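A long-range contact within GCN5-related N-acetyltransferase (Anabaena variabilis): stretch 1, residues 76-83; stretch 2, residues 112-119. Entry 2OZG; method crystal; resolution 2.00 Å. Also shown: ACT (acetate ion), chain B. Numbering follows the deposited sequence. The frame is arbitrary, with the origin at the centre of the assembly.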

ATOM      1  N   ARG A  76     -39.425  12.425 -22.199  1.00 30.18           N
ATOM      2  CA  ARG A  76     -38.160  12.552 -22.871  1.00 29.94           C
ATOM      3  C   ARG A  76     -37.957  14.024 -23.257  1.00 35.09           C
ATOM      4  O   ARG A  76     -38.730  14.564 -24.031  1.00 33.17           O
ATOM      5  CB  ARG A  76     -38.134  11.738 -24.140  1.00 30.01           C
ATOM      6  CG  ARG A  76     -36.800  11.734 -24.824  1.00 32.30           C
ATOM      7  CD  ARG A  76     -37.035  11.352 -26.285  1.00 38.18           C
ATOM      8  NE  ARG A  76     -35.814  11.289 -27.084  1.00 45.80           N
ATOM      9  CZ  ARG A  76     -35.299  12.291 -27.797  1.00 33.15           C
ATOM     10  NH1 ARG A  76     -35.895  13.462 -27.893  1.00 38.73           N
ATOM     11  NH2 ARG A  76     -34.201  12.076 -28.497  1.00 37.95           N
ATOM     12  N   VAL A  77     -36.893  14.636 -22.750  1.00 33.22           N
ATOM     13  CA  VAL A  77     -36.551  15.982 -23.108  1.00 32.21           C
ATOM     14  C   VAL A  77     -35.364  15.917 -24.070  1.00 32.10           C
ATOM     15  O   VAL A  77     -34.363  15.258 -23.746  1.00 27.54           O
ATOM     16  CB  VAL A  77     -36.108  16.730 -21.863  1.00 33.11           C
ATOM     17  CG1 VAL A  77     -35.841  18.174 -22.163  1.00 34.04           C
ATOM     18  CG2 VAL A  77     -37.163  16.567 -20.740  1.00 35.15           C
ATOM     19  N   PRO A  78     -35.474  16.521 -25.273  1.00 28.90           N
ATOM     20  CA  PRO A  78     -34.303  16.549 -26.155  1.00 32.49           C
ATOM     21  C   PRO A  78     -33.103  17.133 -25.435  1.00 29.94           C
ATOM     22  O   PRO A  78     -33.225  18.127 -24.724  1.00 32.08           O
ATOM     23  CB  PRO A  78     -34.733  17.448 -27.297  1.00 31.28           C
ATOM     24  CG  PRO A  78     -36.227  17.377 -27.323  1.00 30.23           C
ATOM     25  CD  PRO A  78     -36.623  17.195 -25.893  1.00 30.82           C
HETATM   26  N   MSE A  79     -31.954  16.509 -25.631  1.00 30.46           N
HETATM   27  CA  MSE A  79     -30.736  16.846 -24.881  1.00 34.15           C
HETATM   28  C   MSE A  79     -29.532  16.682 -25.739  1.00 35.15           C
HETATM   29  O   MSE A  79     -29.450  15.709 -26.504  1.00 32.12           O
HETATM   30  CB  MSE A  79     -30.627  15.870 -23.716  1.00 33.95           C
HETATM   31  CG  MSE A  79     -29.634  16.169 -22.603  1.00 30.74           C
HETATM   32 SE   MSE A  79     -27.932  15.407 -23.038  0.75 31.15          SE
HETATM   33  CE  MSE A  79     -28.144  13.839 -22.093  1.00 32.37           C
ATOM     34  N   ALA A  80     -28.602  17.639 -25.642  1.00 35.30           N
ATOM     35  CA  ALA A  80     -27.356  17.545 -26.380  1.00 33.16           C
ATOM     36  C   ALA A  80     -26.195  17.258 -25.408  1.00 36.21           C
ATOM     37  O   ALA A  80     -25.874  18.076 -24.531  1.00 35.81           O
ATOM     38  CB  ALA A  80     -27.106  18.789 -27.188  1.00 33.28           C
ATOM     39  N   GLY A  81     -25.633  16.053 -25.543  1.00 34.36           N
ATOM     40  CA  GLY A  81     -24.540  15.597 -24.717  1.00 34.34           C
ATOM     41  C   GLY A  81     -23.283  16.198 -25.281  1.00 33.32           C
ATOM     42  O   GLY A  81     -23.143  16.304 -26.502  1.00 32.30           O
ATOM     43  N   ILE A  82     -22.422  16.707 -24.406  1.00 33.15           N
ATOM     44  CA  ILE A  82     -21.128  17.250 -24.861  1.00 30.80           C
ATOM     45  C   ILE A  82     -20.050  16.238 -24.485  1.00 32.57           C
ATOM     46  O   ILE A  82     -19.916  15.906 -23.322  1.00 30.31           O
ATOM     47  CB  ILE A  82     -20.833  18.638 -24.286  1.00 32.49           C
ATOM     48  CG1 ILE A  82     -21.960  19.624 -24.596  1.00 32.77           C
ATOM     49  CG2 ILE A  82     -19.478  19.200 -24.799  1.00 37.18           C
ATOM     50  CD1 ILE A  82     -22.141  19.858 -26.004  1.00 35.84           C
ATOM     51  N   ALA A  83     -19.269  15.771 -25.462  1.00 32.38           N
ATOM     52  CA  ALA A  83     -18.225  14.852 -25.194  1.00 33.47           C
ATOM     53  C   ALA A  83     -16.854  15.318 -25.773  1.00 36.89           C
ATOM     54  O   ALA A  83     -16.754  16.165 -26.687  1.00 32.83           O
ATOM     55  CB  ALA A  83     -18.610  13.477 -25.757  1.00 36.57           C
ATOM     56  N   ASP A 112     -33.025  24.161 -31.190  1.00 37.98           N
ATOM     57  CA  ASP A 112     -34.145  24.012 -30.283  1.00 37.13           C
ATOM     58  C   ASP A 112     -33.999  22.814 -29.337  1.00 37.60           C
ATOM     59  O   ASP A 112     -34.956  22.169 -28.947  1.00 35.16           O
ATOM     60  CB  ASP A 112     -35.458  23.978 -31.034  1.00 41.93           C
ATOM     61  CG  ASP A 112     -35.714  25.272 -31.808  1.00 46.48           C
ATOM     62  OD1 ASP A 112     -35.333  26.360 -31.299  1.00 48.52           O
ATOM     63  OD2 ASP A 112     -36.267  25.192 -32.924  1.00 57.15           O
ATOM     64  N   ILE A 113     -32.780  22.536 -28.945  1.00 35.32           N
ATOM     65  CA  ILE A 113     -32.554  21.496 -27.970  1.00 33.31           C
ATOM     66  C   ILE A 113     -32.451  22.271 -26.647  1.00 34.07           C
ATOM     67  O   ILE A 113     -31.611  23.146 -26.518  1.00 35.39           O
ATOM     68  CB  ILE A 113     -31.300  20.710 -28.307  1.00 36.07           C
ATOM     69  CG1 ILE A 113     -31.585  19.791 -29.498  1.00 34.58           C
ATOM     70  CG2 ILE A 113     -30.889  19.915 -27.085  1.00 26.78           C
ATOM     71  CD1 ILE A 113     -30.347  19.336 -30.207  1.00 38.29           C
ATOM     72  N   PRO A 114     -33.377  22.018 -25.704  1.00 32.97           N
ATOM     73  CA  PRO A 114     -33.462  22.828 -24.498  1.00 33.91           C
ATOM     74  C   PRO A 114     -32.525  22.610 -23.362  1.00 33.42           C
ATOM     75  O   PRO A 114     -32.512  23.473 -22.458  1.00 32.06           O
ATOM     76  CB  PRO A 114     -34.866  22.516 -23.987  1.00 33.21           C
ATOM     77  CG  PRO A 114     -35.083  21.136 -24.385  1.00 40.23           C
ATOM     78  CD  PRO A 114     -34.422  20.978 -25.721  1.00 34.29           C
ATOM     79  N   ILE A 115     -31.853  21.444 -23.315  1.00 32.08           N
ATOM     80  CA  ILE A 115     -30.874  21.125 -22.264  1.00 32.50           C
ATOM     81  C   ILE A 115     -29.643  20.433 -22.848  1.00 35.47           C
ATOM     82  O   ILE A 115     -29.677  19.914 -23.972  1.00 34.78           O
ATOM     83  CB  ILE A 115     -31.437  20.259 -21.157  1.00 34.17           C
ATOM     84  CG1 ILE A 115     -32.072  19.017 -21.757  1.00 36.97           C
ATOM     85  CG2 ILE A 115     -32.535  21.019 -20.357  1.00 36.52           C
ATOM     86  CD1 ILE A 115     -32.376  17.958 -20.726  1.00 29.22           C
ATOM     87  N   SER A 116     -28.550  20.495 -22.103  1.00 34.55           N
ATOM     88  CA  SER A 116     -27.270  19.917 -22.503  1.00 32.89           C
ATOM     89  C   SER A 116     -26.626  19.392 -21.220  1.00 30.31           C
ATOM     90  O   SER A 116     -26.760  19.992 -20.170  1.00 34.97           O
ATOM     91  CB  SER A 116     -26.362  20.939 -23.165  1.00 30.03           C
ATOM     92  OG  SER A 116     -25.053  20.425 -23.512  1.00 30.18           O
ATOM     93  N   VAL A 117     -25.962  18.256 -21.334  1.00 31.47           N
ATOM     94  CA  VAL A 117     -25.323  17.582 -20.213  1.00 30.60           C
ATOM     95  C   VAL A 117     -23.877  17.154 -20.599  1.00 32.75           C
ATOM     96  O   VAL A 117     -23.605  16.853 -21.782  1.00 31.36           O
ATOM     97  CB  VAL A 117     -26.151  16.330 -19.825  1.00 33.45           C
ATOM     98  CG1 VAL A 117     -25.386  15.368 -18.811  1.00 30.69           C
ATOM     99  CG2 VAL A 117     -27.480  16.756 -19.273  1.00 32.44           C
ATOM    100  N   LEU A 118     -23.001  17.100 -19.592  1.00 31.45           N
ATOM    101  CA  LEU A 118     -21.603  16.696 -19.721  1.00 34.65           C
ATOM    102  C   LEU A 118     -21.019  16.353 -18.362  1.00 33.48           C
ATOM    103  O   LEU A 118     -21.517  16.775 -17.312  1.00 38.78           O
ATOM    104  CB  LEU A 118     -20.753  17.814 -20.390  1.00 34.54           C
ATOM    105  CG  LEU A 118     -20.730  19.224 -19.781  1.00 38.96           C
ATOM    106  CD1 LEU A 118     -19.829  19.323 -18.577  1.00 34.36           C
ATOM    107  CD2 LEU A 118     -20.252  20.200 -20.827  1.00 33.68           C
ATOM    108  N   TYR A 119     -19.930  15.591 -18.408  1.00 34.45           N
ATOM    109  CA  TYR A 119     -19.145  15.174 -17.250  1.00 35.97           C
ATOM    110  C   TYR A 119     -17.914  16.095 -17.285  1.00 37.18           C
ATOM    111  O   TYR A 119     -17.133  16.085 -18.286  1.00 34.19           O
ATOM    112  CB  TYR A 119     -18.732  13.705 -17.373  1.00 37.72           C
ATOM    113  CG  TYR A 119     -19.807  12.713 -17.024  1.00 34.77           C
ATOM    114  CD1 TYR A 119     -19.934  12.282 -15.724  1.00 34.24           C
ATOM    115  CD2 TYR A 119     -20.684  12.198 -17.989  1.00 31.99           C
ATOM    116  CE1 TYR A 119     -20.909  11.375 -15.367  1.00 42.64           C
ATOM    117  CE2 TYR A 119     -21.648  11.240 -17.655  1.00 36.85           C
ATOM    118  CZ  TYR A 119     -21.762  10.863 -16.339  1.00 35.85           C
ATOM    119  OH  TYR A 119     -22.668   9.982 -15.892  1.00 33.27           O
TER
HETATM  120  C   ACT B 396     -33.326  14.828 -30.391  1.00 59.40           C
HETATM  121  O   ACT B 396     -34.581  14.997 -30.144  1.00 56.04           O
HETATM  122  OXT ACT B 396     -32.978  13.752 -30.979  1.00 59.82           O
HETATM  123  CH3 ACT B 396     -32.263  15.837 -30.014  1.00 54.14           C
HETATM  124  O   HOH W   1     -19.066  14.683 -21.148  1.00 28.59           O
HETATM  125  O   HOH W   2     -17.238  17.144 -21.502  1.00 53.22           O

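Residues 76-83, part of a longer strand, run parallel to strand 115-118 at a closest axial approach of 4.6 Å, their directions 35° apart; the loop residues Ile113 and Pro114 extend the contact at its start. Arg76 is out of reach of stretch 2 and turns its guanidinium to the acetate, with Arg76 NH1 donating to ACT O at 3.0 Å and Arg76 NH2 making a weak bond to ACT OXT at 3.2 Å. Val77 points toward stretch 2, and Val77 CG1 packs 3.8 Å from both Pro114 CG and Ile115 CD1. Pro78 sets its ring beside that of Pro114 (Pro78 CB to Pro114 CD, 3.9 Å). The nearest atoms of stretch 2 to Pro78 O are carbons, Pro114 CD at 3.2 Å and Ile115 CG1 at 3.3 Å; the oxygen is buried with no hydrogen-bond partner. The selenomethionine Met79 shares a sheet face with Ile115 and Val117: Met79 CG lies 3.8 Å from Ile115 CD1 and Met79 SE 3.8 Å from Val117 CB. Ala80, on the other face with Ser116, is the hub of the pairing. Ala80 N donates to Ile115 O (3.0 Å) and Ala80 O accepts from Val117 N (3.2 Å), so the two bonds straddle Ser116 as a parallel bridge requires. Ser116 OG, with chi1 at t, adds a side-chain bond to the same Ala80 O at 2.7 Å, shorter than either backbone bond. Ala80 CB also rests 3.9 Å from Ile113 CG2. Gly81 has no side chain, and Gly81 CA approaches Val117 O at 3.3 Å in a CA-H...O contact. Val117 O also accepts from Ile82 N at 2.9 Å, with a nearly straight N-H...O angle of 163°. Ile82 CB packs against Leu118 CD2 at 3.8 Å. Beyond this, water 1 links the two stretches, its O lying 2.6 Å from Ile82 O and accepting from Tyr119 N at 3.0 Å. Ala83 points away and makes no contact.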